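Local atomic coordinates of Pgp2 (Campylobacter jejuni subsp. jejuni, PDB entry 6XJ6), a protein that probably trims peptidoglycan as an LD-carboxypeptidase of the YkuD family and directs helical cell shape, binding peptidoglycan through a pocket on its accessory NTF2 domain. Residues I18-Y23 with I29-K34; K37-Y42 with I137-N142; S175-L180 with S234-S239. All coordinates share one frame; numbering follows the deposited sequence. Where two conformers were deposited one is given.

The three contacts follow one another along the chain. Interaction 2 lies in the L,D-transpeptidase catalytic domain and interaction 3 in the NTF2-like domain. Their centres are about 30 Å apart, and they do not touch. Interaction 1 sits between them, with its centre about 14 Å from that of interaction 2 and about 16 Å from that of interaction 3. Its strand 27-33 pairs with strand 38-45 of interaction 2 in the mixed catalytic sheet. Its short strand 22-23 pairs with strand 232-240 of interaction 3 in the antiparallel sheet. The residues before strand 27-33 thus add a short strand to the sheet of the NTF2-like domain and tie the two domains together.

Interaction 1 (I18-Y23 with I29-K34); sequences ISLGYY and IVLTNK
I29 packs against L20 and Y23, and its CD1 does most of the work. This methyl lies 4.2 Å from L20 CB. It is also 4.2 Å from CE2 of Y23, approaching the ring at a slant. I29 CG1 sits 4.1 Å from Y23 OH. The CG1 branch stays beside the backbone N, and chi2 of 101° lies away from a staggered value. That turn brings the methyl within reach of both L20 CB and the Y23 ring.

V30 faces the other side of the strand and packs on L39 and V156. L31 again faces the turn. Its CD2 meets L20 CD2 at 4.3 Å. L20 therefore touches I29 near its root and L31 at its end. M159 of strand 156-161 also touches L20, I29 and L31. Further along, N33 and K34 bind elsewhere, and K34 NZ forms a salt bridge with E162.

Across from this strand, residues 18-21 form a type I turn. It is closed by the bond from G21 N to I18 O at 2.8 Å. Y23 OH donates to L20 O at 2.7 Å, in the carbonyl plane and with a C=O...donor angle of 147°. The same hydroxyl is bonded to S239 OG of the NTF2-like domain. The Y23 ring also meets Y44 edge-to-face.

The contact between 18-23 and 29-34 is buried and made by apolar packing, with the Y23 hydroxyl at its border. That hydroxyl is satisfied by L20 O and S239. The two bonds limit how the tyrosine ring can shift, which probably keeps CE2 beside I29.

Interaction 2 (K37-Y42 with I137-N142); sequences KILRVY and IALFNN
L39 meets I137 and L139 through one methyl, and the contact is apolar throughout. L39 CD1 is 3.9 Å from I137 CG2, the short branch of the isoleucine. The same CD1 lies 4.2 Å from L139 CD2. L39 has CG anti to the backbone N, with chi1 of -180°, which puts CD1 in reach of I137 and L139. The L139 side chain sets off across the contact rather than into it, and only its end turns in. F147 of helix 141-151 touches both leucines. T32 of strand 27-33 touches L39 and I137.

A polar bond ties the second segment to the five-stranded sheet. F140 N is bonded to Q55 OE1 of strand 48-56, the strand next to 38-45. The side chain of Q55 also touches L139.

I137 directly follows C136, the predicted nucleophile, and its side chain is about 7 Å from that of H119, the predicted proton donor or acceptor. The packing of these methyls sets strand 137-138, part of the smaller three-stranded sheet, against the five-stranded one. This apolar contact lies directly beside the predicted active site and is consistent with a fixed position for the neighbouring C136.

Interaction 3 (S175-L180 with S234-S239); sequences SLLADL and SDINIS
L177 reaches from helix 170-188 to I236 and I238 on strand 232-240. Its CD2 lies 4.0 Å from I236 CG2. The end of L177 also meets I238 CD1, but the modelled separation is too short for two carbons. I238 has two deposited conformers, so the exact fit there is doubtful. L180, one turn further on, adds a looser contact from CD2 to I236 CD1 at 4.4 Å. I236 therefore meets the helix through both of its branches.

I236 keeps CG1 beside its backbone N, with chi1 of -61°. Its CG2 is then the branch that faces L177, while CD1 extends toward L180.

Beyond this shell, L176 also points toward the strand and packs on Y250 of strand 249-260 and on V273 and I275 of strand 263-275. L180 also touches L271. Y22 of strand 22-23 touches L177. The helix is regular here, with D179 N bonded to S175 O at 2.9 Å. On the strand, N237 points away from the helix and its OD1 accepts a bond from D24 N. The chain turns a corner at D235, so the part of the strand that faces the helix lies beyond it.

The axes of the two short segments come within 10.7 Å and run at 134° to each other. The helix thus lies aslant over the sheet with a layer of aliphatic side chains between. This fits the NTF2-like fold, in which a long helix packs against a strongly curved antiparallel sheet.

Interaction 1 (I18-Y23 with I29-K34)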
loop_
_atom_site.group_PDB
_atom_site.type_symbol
_atom_site.label_atom_id
_atom_site.label_comp_id
_atom_site.label_asym_id
_atom_site.label_seq_id
_atom_site.Cartn_x
_atom_site.Cartn_y
_atom_site.Cartn_z
ATOM N N ILE A 18 -10.337 -12.231 -0.631
ATOM C CA ILE A 18 -9.128 -11.480 -0.333
ATOM C C ILE A 18 -8.562 -10.811 -1.585
ATOM O O ILE A 18 -7.415 -10.359 -1.584
ATOM C CB ILE A 18 -8.080 -12.339 0.393
ATOM C CG1 ILE A 18 -7.837 -13.683 -0.314
ATOM C CG2 ILE A 18 -8.531 -12.592 1.822
ATOM C CD1 ILE A 18 -7.240 -13.605 -1.705
ATOM N N SER A 19 -9.363 -10.714 -2.648
ATOM C CA SER A 19 -8.854 -10.249 -3.937
ATOM C C SER A 19 -8.337 -8.814 -3.882
ATOM O O SER A 19 -7.462 -8.446 -4.677
ATOM C CB SER A 19 -9.944 -10.389 -5.003
ATOM O OG SER A 19 -11.064 -9.572 -4.711
ATOM N N LEU A 20 -8.877 -7.983 -2.990
ATOM C CA LEU A 20 -8.373 -6.627 -2.799
ATOM C C LEU A 20 -7.528 -6.499 -1.542
ATOM O O LEU A 20 -7.234 -5.375 -1.112
ATOM C CB LEU A 20 -9.522 -5.623 -2.770
ATOM C CG LEU A 20 -10.370 -5.579 -4.040
ATOM C CD1 LEU A 20 -11.498 -4.569 -3.893
ATOM C CD2 LEU A 20 -9.522 -5.272 -5.274
ATOM N N GLY A 21 -7.116 -7.617 -0.967
ATOM C CA GLY A 21 -6.329 -7.646 0.248
ATOM C C GLY A 21 -7.020 -8.427 1.354
ATOM O O GLY A 21 -8.208 -8.740 1.296
ATOM N N TYR A 22 -6.228 -8.717 2.382
ATOM C CA TYR A 22 -6.666 -9.411 3.587
ATOM C C TYR A 22 -6.398 -8.460 4.746
ATOM O O TYR A 22 -5.244 -8.087 4.987
ATOM C CB TYR A 22 -5.861 -10.702 3.724
ATOM C CG TYR A 22 -6.188 -11.632 4.874
ATOM C CD1 TYR A 22 -7.495 -11.972 5.190
ATOM C CD2 TYR A 22 -5.166 -12.216 5.611
ATOM C CE1 TYR A 22 -7.770 -12.846 6.229
ATOM C CE2 TYR A 22 -5.430 -13.090 6.647
ATOM C CZ TYR A 22 -6.733 -13.403 6.952
ATOM O OH TYR A 22 -6.995 -14.274 7.990
ATOM N N TYR A 23 -7.458 -8.040 5.433
ATOM C CA TYR A 23 -7.393 -6.960 6.408
ATOM C C TYR A 23 -7.860 -7.435 7.776
ATOM O O TYR A 23 -8.843 -8.174 7.899
ATOM C CB TYR A 23 -8.245 -5.774 5.941
ATOM C CG TYR A 23 -7.782 -5.272 4.601
ATOM C CD1 TYR A 23 -6.734 -4.375 4.514
ATOM C CD2 TYR A 23 -8.349 -5.739 3.415
ATOM C CE1 TYR A 23 -6.274 -3.937 3.302
ATOM C CE2 TYR A 23 -7.888 -5.296 2.183
ATOM C CZ TYR A 23 -6.842 -4.397 2.142
ATOM O OH TYR A 23 -6.340 -3.931 0.944
ATOM N N ILE A 29 -11.667 0.250 0.059
ATOM C CA ILE A 29 -10.638 0.316 -0.973
ATOM C C ILE A 29 -11.188 1.113 -2.145
ATOM O O ILE A 29 -12.202 0.728 -2.739
ATOM C CB ILE A 29 -10.190 -1.077 -1.435
ATOM C CG1 ILE A 29 -9.694 -1.914 -0.249
ATOM C CG2 ILE A 29 -9.109 -0.942 -2.497
ATOM C CD1 ILE A 29 -10.711 -2.910 0.242
ATOM N N VAL A 30 -10.513 2.209 -2.484
ATOM C CA VAL A 30 -10.828 3.012 -3.660
ATOM C C VAL A 30 -9.979 2.454 -4.797
ATOM O O VAL A 30 -8.760 2.647 -4.825
ATOM C CB VAL A 30 -10.499 4.491 -3.413
ATOM C CG1 VAL A 30 -10.799 5.336 -4.641
ATOM C CG2 VAL A 30 -11.261 5.010 -2.207
ATOM N N LEU A 31 -10.620 1.752 -5.724
ATOM C CA LEU A 31 -9.945 1.074 -6.821
ATOM C C LEU A 31 -10.170 1.875 -8.095
ATOM O O LEU A 31 -11.313 2.034 -8.539
ATOM C CB LEU A 31 -10.481 -0.352 -6.981
ATOM C CG LEU A 31 -9.926 -1.191 -8.138
ATOM C CD1 LEU A 31 -8.436 -1.440 -7.941
ATOM C CD2 LEU A 31 -10.694 -2.510 -8.297
ATOM N N THR A 32 -9.081 2.378 -8.677
ATOM C CA THR A 32 -9.120 3.121 -9.928
ATOM C C THR A 32 -8.303 2.380 -10.975
ATOM O O THR A 32 -7.196 1.911 -10.692
ATOM C CB THR A 32 -8.520 4.529 -9.738
ATOM O OG1 THR A 32 -9.245 5.234 -8.728
ATOM C CG2 THR A 32 -8.581 5.336 -11.025
ATOM N N ASN A 33 -8.839 2.296 -12.191
ATOM C CA ASN A 33 -8.105 1.759 -13.331
ATOM C C ASN A 33 -7.913 2.874 -14.350
ATOM O O ASN A 33 -8.891 3.414 -14.880
ATOM C CB ASN A 33 -8.846 0.576 -13.955
ATOM C CG ASN A 33 -8.038 -0.101 -15.050
ATOM O OD1 ASN A 33 -7.856 0.451 -16.137
ATOM N ND2 ASN A 33 -7.538 -1.293 -14.763
ATOM N N LYS A 34 -6.651 3.226 -14.619
ATOM C CA LYS A 34 -6.366 4.365 -15.489
ATOM C C LYS A 34 -6.718 4.112 -16.950
ATOM O O LYS A 34 -6.904 5.078 -17.694
ATOM C CB LYS A 34 -4.894 4.748 -15.394
ATOM C CG LYS A 34 -4.504 5.406 -14.081
ATOM C CD LYS A 34 -2.996 5.452 -13.911
ATOM C CE LYS A 34 -2.321 6.313 -14.980
ATOM N NZ LYS A 34 -0.840 6.329 -14.841
#

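Interaction 2 (K37-Y42 with I137-N142)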
loop_
_atom_site.group_PDB
_atom_site.type_symbol
_atom_site.label_atom_id
_atom_site.label_comp_id
_atom_site.label_asym_id
_atom_site.label_seq_id
_atom_site.Cartn_x
_atom_site.Cartn_y
_atom_site.Cartn_z
ATOM N N LYS A 37 -10.834 4.001 -16.976
ATOM C CA LYS A 37 -11.428 5.237 -16.467
ATOM C C LYS A 37 -12.630 4.940 -15.572
ATOM O O LYS A 37 -13.678 5.584 -15.661
ATOM C CB LYS A 37 -11.790 6.203 -17.598
ATOM C CG LYS A 37 -10.658 6.487 -18.572
ATOM C CD LYS A 37 -9.429 7.083 -17.891
ATOM C CE LYS A 37 -8.335 7.396 -18.901
ATOM N NZ LYS A 37 -7.065 7.804 -18.246
ATOM N N ILE A 38 -12.458 3.965 -14.680
ATOM C CA ILE A 38 -13.479 3.595 -13.710
ATOM C C ILE A 38 -12.868 3.692 -12.324
ATOM O O ILE A 38 -11.754 3.205 -12.096
ATOM C CB ILE A 38 -14.035 2.174 -13.943
ATOM C CG1 ILE A 38 -14.706 2.072 -15.316
ATOM C CG2 ILE A 38 -15.041 1.811 -12.841
ATOM C CD1 ILE A 38 -15.179 0.666 -15.691
ATOM N N LEU A 39 -13.592 4.325 -11.408
ATOM C CA LEU A 39 -13.264 4.328 -9.991
ATOM C C LEU A 39 -14.408 3.663 -9.240
ATOM O O LEU A 39 -15.582 3.980 -9.474
ATOM C CB LEU A 39 -13.046 5.757 -9.475
ATOM C CG LEU A 39 -12.682 5.906 -7.991
ATOM C CD1 LEU A 39 -11.822 7.156 -7.780
ATOM C CD2 LEU A 39 -13.926 5.982 -7.102
ATOM N N ARG A 40 -14.065 2.726 -8.360
ATOM C CA ARG A 40 -15.035 2.045 -7.517
ATOM C C ARG A 40 -14.547 2.106 -6.081
ATOM O O ARG A 40 -13.343 2.152 -5.827
ATOM C CB ARG A 40 -15.211 0.581 -7.948
ATOM C CG ARG A 40 -15.927 0.428 -9.279
ATOM C CD ARG A 40 -15.763 -0.946 -9.904
ATOM N NE ARG A 40 -16.634 -1.065 -11.069
ATOM C CZ ARG A 40 -16.460 -1.921 -12.073
ATOM N NH1 ARG A 40 -15.434 -2.762 -12.081
ATOM N NH2 ARG A 40 -17.322 -1.929 -13.082
ATOM N N VAL A 41 -15.485 2.150 -5.140
ATOM C CA VAL A 41 -15.166 2.022 -3.725
ATOM C C VAL A 41 -15.767 0.722 -3.227
ATOM O O VAL A 41 -16.973 0.480 -3.382
ATOM C CB VAL A 41 -15.659 3.211 -2.886
ATOM C CG1 VAL A 41 -15.187 3.044 -1.447
ATOM C CG2 VAL A 41 -15.143 4.524 -3.454
ATOM N N TYR A 42 -14.926 -0.107 -2.629
ATOM C CA TYR A 42 -15.347 -1.379 -2.073
ATOM C C TYR A 42 -15.154 -1.361 -0.569
ATOM O O TYR A 42 -14.127 -0.901 -0.074
ATOM C CB TYR A 42 -14.502 -2.513 -2.625
ATOM C CG TYR A 42 -14.725 -2.795 -4.081
ATOM C CD1 TYR A 42 -15.757 -3.627 -4.497
ATOM C CD2 TYR A 42 -13.895 -2.244 -5.046
ATOM C CE1 TYR A 42 -15.955 -3.890 -5.833
ATOM C CE2 TYR A 42 -14.088 -2.506 -6.381
ATOM C CZ TYR A 42 -15.117 -3.330 -6.770
ATOM O OH TYR A 42 -15.312 -3.593 -8.108
ATOM N N ILE A 137 -7.267 12.579 -9.617
ATOM C CA ILE A 137 -8.416 11.850 -10.141
ATOM C C ILE A 137 -9.640 12.713 -9.887
ATOM O O ILE A 137 -9.905 13.092 -8.741
ATOM C CB ILE A 137 -8.560 10.482 -9.462
ATOM C CG1 ILE A 137 -7.316 9.642 -9.741
ATOM C CG2 ILE A 137 -9.827 9.774 -9.948
ATOM C CD1 ILE A 137 -7.170 8.450 -8.819
ATOM N N ALA A 138 -10.376 13.034 -10.949
ATOM C CA ALA A 138 -11.535 13.910 -10.864
ATOM C C ALA A 138 -12.817 13.106 -11.036
ATOM O O ALA A 138 -12.959 12.344 -11.999
ATOM C CB ALA A 138 -11.464 15.004 -11.931
ATOM N N LEU A 139 -13.741 13.293 -10.101
ATOM C CA LEU A 139 -15.084 12.744 -10.166
ATOM C C LEU A 139 -16.080 13.877 -10.356
ATOM O O LEU A 139 -15.849 15.000 -9.907
ATOM C CB LEU A 139 -15.415 12.030 -8.855
ATOM C CG LEU A 139 -14.514 10.854 -8.507
ATOM C CD1 LEU A 139 -14.881 10.294 -7.141
ATOM C CD2 LEU A 139 -14.632 9.773 -9.568
ATOM N N PHE A 140 -17.197 13.578 -11.018
ATOM C CA PHE A 140 -18.204 14.606 -11.236
ATOM C C PHE A 140 -18.700 15.145 -9.898
ATOM O O PHE A 140 -18.879 14.397 -8.932
ATOM C CB PHE A 140 -19.363 14.039 -12.061
ATOM C CG PHE A 140 -18.986 13.719 -13.479
ATOM C CD1 PHE A 140 -18.398 14.683 -14.282
ATOM C CD2 PHE A 140 -19.212 12.463 -14.011
ATOM C CE1 PHE A 140 -18.047 14.402 -15.586
ATOM C CE2 PHE A 140 -18.859 12.177 -15.317
ATOM C CZ PHE A 140 -18.278 13.146 -16.104
ATOM N N ASN A 141 -18.909 16.463 -9.841
ATOM C CA ASN A 141 -19.283 17.088 -8.577
ATOM C C ASN A 141 -20.563 16.488 -8.010
ATOM O O ASN A 141 -20.694 16.351 -6.789
ATOM C CB ASN A 141 -19.423 18.599 -8.757
ATOM C CG ASN A 141 -18.092 19.262 -9.003
ATOM O OD1 ASN A 141 -17.047 18.689 -8.696
ATOM N ND2 ASN A 141 -18.118 20.463 -9.571
ATOM N N ASN A 142 -21.498 16.101 -8.881
ATOM C CA ASN A 142 -22.771 15.531 -8.456
ATOM C C ASN A 142 -22.639 14.113 -7.918
ATOM O O ASN A 142 -23.639 13.558 -7.446
ATOM C CB ASN A 142 -23.761 15.540 -9.623
ATOM C CG ASN A 142 -23.258 14.759 -10.825
ATOM O OD1 ASN A 142 -22.298 13.996 -10.730
ATOM N ND2 ASN A 142 -23.910 14.949 -11.966
#

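Interaction 3 (S175-L180 with S234-S239)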
loop_
_atom_site.group_PDB
_atom_site.type_symbol
_atom_site.label_atom_id
_atom_site.label_comp_id
_atom_site.label_asym_id
_atom_site.label_seq_id
_atom_site.Cartn_x
_atom_site.Cartn_y
_atom_site.Cartn_z
ATOM N N SER A 175 1.424 -17.455 1.823
ATOM C CA SER A 175 2.870 -17.634 1.822
ATOM C C SER A 175 3.572 -16.403 2.381
ATOM O O SER A 175 4.552 -16.523 3.126
ATOM C CB SER A 175 3.372 -17.969 0.418
ATOM O OG SER A 175 3.305 -16.848 -0.444
ATOM N N LEU A 176 3.077 -15.208 2.049
ATOM C CA LEU A 176 3.705 -13.997 2.562
ATOM C C LEU A 176 3.547 -13.883 4.072
ATOM O O LEU A 176 4.474 -13.452 4.765
ATOM C CB LEU A 176 3.137 -12.763 1.862
ATOM C CG LEU A 176 3.650 -12.496 0.446
ATOM C CD1 LEU A 176 2.890 -11.335 -0.158
ATOM C CD2 LEU A 176 5.149 -12.210 0.429
ATOM N N LEU A 177 2.384 -14.260 4.604
ATOM C CA LEU A 177 2.202 -14.217 6.051
ATOM C C LEU A 177 3.137 -15.191 6.752
ATOM O O LEU A 177 3.708 -14.871 7.802
ATOM C CB LEU A 177 0.749 -14.506 6.409
ATOM C CG LEU A 177 -0.194 -13.328 6.184
ATOM C CD1 LEU A 177 -1.637 -13.766 6.167
ATOM C CD2 LEU A 177 0.024 -12.292 7.274
ATOM N N ALA A 178 3.309 -16.388 6.189
ATOM C CA ALA A 178 4.267 -17.325 6.759
ATOM C C ALA A 178 5.681 -16.759 6.699
ATOM O O ALA A 178 6.449 -16.890 7.660
ATOM C CB ALA A 178 4.178 -18.661 6.032
ATOM N N ASP A 179 6.041 -16.117 5.581
ATOM C CA ASP A 179 7.353 -15.484 5.480
ATOM C C ASP A 179 7.498 -14.353 6.489
ATOM O O ASP A 179 8.554 -14.197 7.116
ATOM C CB ASP A 179 7.566 -14.938 4.070
ATOM C CG ASP A 179 7.820 -16.020 3.043
ATOM O OD1 ASP A 179 8.149 -17.163 3.429
ATOM O OD2 ASP A 179 7.705 -15.711 1.833
ATOM N N LEU A 180 6.449 -13.541 6.647
ATOM C CA LEU A 180 6.484 -12.443 7.608
ATOM C C LEU A 180 6.839 -12.940 9.005
ATOM O O LEU A 180 7.673 -12.344 9.695
ATOM C CB LEU A 180 5.129 -11.741 7.625
ATOM C CG LEU A 180 4.990 -10.551 8.576
ATOM C CD1 LEU A 180 5.813 -9.374 8.083
ATOM C CD2 LEU A 180 3.537 -10.165 8.718
ATOM N N SER A 234 0.411 -6.950 15.243
ATOM C CA SER A 234 -1.042 -6.893 15.266
ATOM C C SER A 234 -1.524 -5.983 14.147
ATOM O O SER A 234 -0.738 -5.286 13.500
ATOM C CB SER A 234 -1.569 -6.432 16.629
ATOM O OG SER A 234 -1.185 -5.105 16.911
ATOM N N ASP A 235 -2.832 -6.014 13.911
ATOM C CA ASP A 235 -3.483 -5.181 12.899
ATOM C C ASP A 235 -2.829 -5.358 11.526
ATOM O O ASP A 235 -2.501 -4.394 10.838
ATOM C CB ASP A 235 -3.502 -3.710 13.326
ATOM C CG ASP A 235 -4.444 -2.860 12.482
ATOM O OD1 ASP A 235 -5.426 -3.402 11.934
ATOM O OD2 ASP A 235 -4.198 -1.641 12.367
ATOM N N ILE A 236 -2.644 -6.608 11.119
ATOM C CA ILE A 236 -1.941 -6.892 9.871
ATOM C C ILE A 236 -2.881 -6.702 8.691
ATOM O O ILE A 236 -3.965 -7.299 8.633
ATOM C CB ILE A 236 -1.352 -8.308 9.881
ATOM C CG1 ILE A 236 -0.350 -8.458 11.028
ATOM C CG2 ILE A 236 -0.652 -8.598 8.547
ATOM C CD1 ILE A 236 0.025 -9.903 11.302
ATOM N N ASN A 237 -2.455 -5.865 7.741
ATOM C CA ASN A 237 -3.149 -5.656 6.479
ATOM C C ASN A 237 -2.186 -5.990 5.356
ATOM O O ASN A 237 -1.079 -5.443 5.308
ATOM C CB ASN A 237 -3.561 -4.197 6.312
ATOM C CG ASN A 237 -4.582 -3.749 7.327
ATOM O OD1 ASN A 237 -5.453 -4.523 7.728
ATOM N ND2 ASN A 237 -4.506 -2.484 7.727
ATOM N N ILE A 238 -2.602 -6.888 4.474
ATOM C CA ILE A 238 -1.811 -7.273 3.313
ATOM C C ILE A 238 -2.615 -6.920 2.076
ATOM O O ILE A 238 -3.793 -7.284 1.969
ATOM C CB ILE A 238 -1.436 -8.764 3.354
ATOM C CG1 ILE A 238 -0.506 -9.001 4.546
ATOM C CG2 ILE A 238 -0.782 -9.202 2.048
ATOM C CD1 ILE A 238 -0.033 -10.414 4.696
ATOM N N SER A 239 -1.984 -6.191 1.153
ATOM C CA SER A 239 -2.695 -5.682 0.000
ATOM C C SER A 239 -1.915 -5.902 -1.287
ATOM O O SER A 239 -0.691 -5.737 -1.311
ATOM C CB SER A 239 -2.906 -4.176 0.170
ATOM O OG SER A 239 -3.537 -3.882 1.405
#